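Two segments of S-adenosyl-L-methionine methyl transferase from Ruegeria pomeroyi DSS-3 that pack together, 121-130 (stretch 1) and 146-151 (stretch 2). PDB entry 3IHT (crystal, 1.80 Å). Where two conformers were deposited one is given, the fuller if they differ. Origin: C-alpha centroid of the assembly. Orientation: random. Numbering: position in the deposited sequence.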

# COMPACT_ATOMS: atom_id res chain seq x y z
N LYS A 121 -4.45 -17.01 -8.38
CA LYS A 121 -5.67 -17.21 -7.59
C LYS A 121 -6.57 -15.99 -7.81
O LYS A 121 -7.76 -16.12 -7.93
CB LYS A 121 -5.43 -17.37 -6.08
CG LYS A 121 -4.75 -18.65 -5.66
CD LYS A 121 -4.76 -18.84 -4.14
CE LYS A 121 -4.16 -20.18 -3.75
NZ LYS A 121 -4.04 -20.33 -2.25
N ASN A 122 -5.98 -14.78 -7.85
CA ASN A 122 -6.82 -13.59 -8.04
C ASN A 122 -7.61 -13.63 -9.34
O ASN A 122 -8.79 -13.24 -9.39
CB ASN A 122 -5.97 -12.30 -7.94
CG ASN A 122 -5.38 -12.08 -6.56
OD1 ASN A 122 -5.77 -12.72 -5.57
ND2 ASN A 122 -4.42 -11.15 -6.48
N ASP A 123 -6.95 -14.07 -10.41
CA ASP A 123 -7.57 -14.16 -11.72
C ASP A 123 -8.66 -15.24 -11.80
O ASP A 123 -9.74 -15.02 -12.39
CB ASP A 123 -6.53 -14.36 -12.77
CG ASP A 123 -7.12 -14.64 -14.13
OD1 ASP A 123 -7.77 -13.75 -14.74
OD2 ASP A 123 -6.97 -15.77 -14.62
N ARG A 124 -8.44 -16.38 -11.15
CA ARG A 124 -9.52 -17.39 -11.06
C ARG A 124 -10.75 -16.86 -10.31
O ARG A 124 -11.90 -17.16 -10.67
CB ARG A 124 -9.03 -18.68 -10.43
CG ARG A 124 -8.01 -19.39 -11.31
CD ARG A 124 -7.71 -20.76 -10.78
NE ARG A 124 -6.93 -20.76 -9.54
CZ ARG A 124 -5.60 -20.74 -9.47
NH1 ARG A 124 -4.84 -20.62 -10.55
NH2 ARG A 124 -5.02 -20.86 -8.29
N PHE A 125 -10.51 -16.08 -9.26
CA PHE A 125 -11.60 -15.51 -8.48
C PHE A 125 -12.35 -14.44 -9.26
O PHE A 125 -13.57 -14.40 -9.25
CB PHE A 125 -11.08 -14.92 -7.17
CG PHE A 125 -12.18 -14.55 -6.20
CD1 PHE A 125 -12.99 -15.52 -5.64
CD2 PHE A 125 -12.40 -13.23 -5.86
CE1 PHE A 125 -14.00 -15.19 -4.75
CE2 PHE A 125 -13.42 -12.89 -4.94
CZ PHE A 125 -14.21 -13.86 -4.39
N ALA A 126 -11.62 -13.62 -9.99
CA ALA A 126 -12.21 -12.63 -10.87
C ALA A 126 -13.15 -13.31 -11.89
O ALA A 126 -14.27 -12.83 -12.15
CB ALA A 126 -11.11 -11.86 -11.60
N ARG A 127 -12.70 -14.43 -12.46
CA ARG A 127 -13.51 -15.17 -13.39
C ARG A 127 -14.79 -15.66 -12.70
O ARG A 127 -15.92 -15.46 -13.18
CB ARG A 127 -12.71 -16.36 -13.93
CG ARG A 127 -13.43 -17.24 -14.95
CD ARG A 127 -12.55 -18.46 -15.32
NE ARG A 127 -11.28 -18.06 -15.95
CZ ARG A 127 -11.09 -17.92 -17.26
NH1 ARG A 127 -12.05 -18.22 -18.14
NH2 ARG A 127 -9.89 -17.52 -17.71
N LEU A 128 -14.62 -16.29 -11.55
CA LEU A 128 -15.77 -16.83 -10.83
C LEU A 128 -16.80 -15.75 -10.43
O LEU A 128 -18.03 -15.96 -10.56
CB LEU A 128 -15.27 -17.57 -9.59
CG LEU A 128 -16.31 -18.29 -8.73
CD1 LEU A 128 -15.60 -19.42 -7.96
CD2 LEU A 128 -17.01 -17.27 -7.79
N ILE A 129 -16.32 -14.60 -9.95
CA ILE A 129 -17.25 -13.60 -9.39
C ILE A 129 -17.88 -12.69 -10.42
O ILE A 129 -18.89 -12.04 -10.14
CB ILE A 129 -16.62 -12.72 -8.28
CG1 ILE A 129 -15.48 -11.84 -8.80
CG2 ILE A 129 -16.18 -13.59 -7.11
CD1 ILE A 129 -14.91 -10.95 -7.73
N SER A 130 -17.33 -12.65 -11.62
CA SER A 130 -17.85 -11.75 -12.65
C SER A 130 -19.38 -11.93 -12.90
O SER A 130 -20.13 -10.94 -12.87
CB SER A 130 -17.02 -11.86 -13.93
OG SER A 130 -15.75 -11.25 -13.80
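Stretch 2 146-151: SDRMYF

An extended segment can dock on a helix without forming any regular structure of its own, provided that its side chains and main chain find partners spaced along one side of that helix. Residues 146-151 of this methyltransferase illustrate the principle. Stretch 1 is helical throughout, whereas stretch 2 is neither helix nor strand; from Asp147 to Phe151 its phi/psi values are those of an open chain, with phi between -55° and -129° and psi between 69° and 169°. The two run in the same general sense, Asp147 lying near Asn122 and Ala126, and Phe151 near Ser130. The backbones are closest at two adjacent pairs, with CA-CA distances of 5.7 Å for Ala126 and Met149 and 5.6 Å for Arg127 and Tyr150. Together the stretches bury 493 Å².

Two direct hydrogen bonds hold the segment, and both belong to Tyr150. Its hydroxyl OH donates to Asp123 OD1 at 2.6 Å, while its backbone N donates to Ser130 OG at 2.9 Å, with a nearly straight N-H...O angle of 169°. Ser130 OG in turn donates to Ala126 O at 2.7 Å, so one hydroxyl both accepts from the loop and gives its proton to the preceding helical turn.

The aromatic ring between these anchors is covered by Arg127. Arg127 CB lies over its face, 4.2 Å from the centroid of the Tyr150 ring, and the guanidinium makes an off-centre cation-pi contact, Arg127 CZ being 4.3 Å from that centroid. Arg127 NH2 approaches Tyr150 OH to 3.4 Å, but the angle is too poor for a hydrogen bond. At the end of the segment, Ser130 OG lies over one face of the Phe151 ring, and Ser130 O is 3.4 Å from Phe151 CE1.

Nonpolar packing centres on Ala126. Its CA-to-CB bond points toward the loop, and CB lies 4.0 Å from the selenium of selenomethionine Met149, atom SE, and 3.8 Å from Asp147 CB; the carbonyl Arg148 O also abuts CB, at 3.5 Å. The Met149 side chain reaches on along the helix, where its CE lies 4.0 Å from Ile129 CG1.

Water completes the contact where polar groups do not meet directly. One water donates to both Asn122 O (2.9 Å) and Asp147 OD2 (2.7 Å); a second accepts from Asn122 ND2 (2.8 Å) and donates to Asp147 OD1 (3.0 Å). A third donates to Asp123 OD1 (2.7 Å) and Arg148 O (2.8 Å), so this carboxylate oxygen serves the tyrosine and a bridging water alike.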

# COMPACT_ATOMS: atom_id res chain seq x y z
N SER A 146 -9.56 -4.07 -9.50
CA SER A 146 -8.12 -4.21 -9.58
C SER A 146 -7.73 -5.54 -10.23
O SER A 146 -6.53 -5.84 -10.33
CB SER A 146 -7.49 -4.05 -8.19
OG SER A 146 -8.19 -4.77 -7.19
N ASP A 147 -8.72 -6.32 -10.71
CA ASP A 147 -8.50 -7.53 -11.52
C ASP A 147 -9.27 -7.40 -12.84
O ASP A 147 -10.41 -6.96 -12.84
CB ASP A 147 -9.11 -8.74 -10.78
CG ASP A 147 -8.46 -9.04 -9.40
OD1 ASP A 147 -7.26 -9.40 -9.45
OD2 ASP A 147 -9.15 -8.96 -8.32
N ARG A 148 -8.66 -7.82 -13.95
CA ARG A 148 -9.38 -7.99 -15.20
C ARG A 148 -10.60 -8.91 -15.04
O ARG A 148 -10.49 -9.96 -14.43
CB ARG A 148 -8.49 -8.56 -16.27
CG ARG A 148 -9.19 -8.60 -17.63
CD ARG A 148 -8.35 -9.20 -18.70
NE ARG A 148 -7.12 -8.44 -18.88
CZ ARG A 148 -6.96 -7.40 -19.70
NH1 ARG A 148 -7.96 -6.92 -20.44
NH2 ARG A 148 -5.76 -6.81 -19.76
N MSE A 149 -11.76 -8.49 -15.57
CA MSE A 149 -13.00 -9.18 -15.31
C MSE A 149 -13.48 -9.93 -16.56
O MSE A 149 -12.92 -9.76 -17.64
CB MSE A 149 -14.06 -8.20 -14.83
CG MSE A 149 -13.66 -7.43 -13.61
SE MSE A 149 -13.23 -8.54 -12.02
CE MSE A 149 -15.03 -8.81 -11.40
N TYR A 150 -14.48 -10.77 -16.39
CA TYR A 150 -14.98 -11.63 -17.43
C TYR A 150 -16.49 -11.49 -17.57
O TYR A 150 -17.25 -12.40 -17.22
CB TYR A 150 -14.62 -13.07 -17.06
CG TYR A 150 -13.13 -13.36 -17.01
CD1 TYR A 150 -12.37 -13.07 -15.90
CD2 TYR A 150 -12.49 -13.99 -18.10
CE1 TYR A 150 -11.02 -13.35 -15.85
CE2 TYR A 150 -11.14 -14.29 -18.04
CZ TYR A 150 -10.41 -13.96 -16.94
OH TYR A 150 -9.07 -14.29 -16.89
N PHE A 151 -16.94 -10.33 -18.04
CA PHE A 151 -18.35 -10.00 -18.13
C PHE A 151 -18.96 -10.39 -19.48
O PHE A 151 -18.24 -10.55 -20.45
CB PHE A 151 -18.55 -8.50 -17.90
CG PHE A 151 -18.22 -8.05 -16.52
CD1 PHE A 151 -18.86 -8.63 -15.42
CD2 PHE A 151 -17.29 -7.06 -16.30
CE1 PHE A 151 -18.56 -8.21 -14.11
CE2 PHE A 151 -17.02 -6.62 -15.00
CZ PHE A 151 -17.64 -7.22 -13.91
O HOH W 1 -9.58 -11.42 -7.25
O HOH W 2 -4.34 -9.58 -8.77
O HOH W 3 -8.19 -11.30 -13.68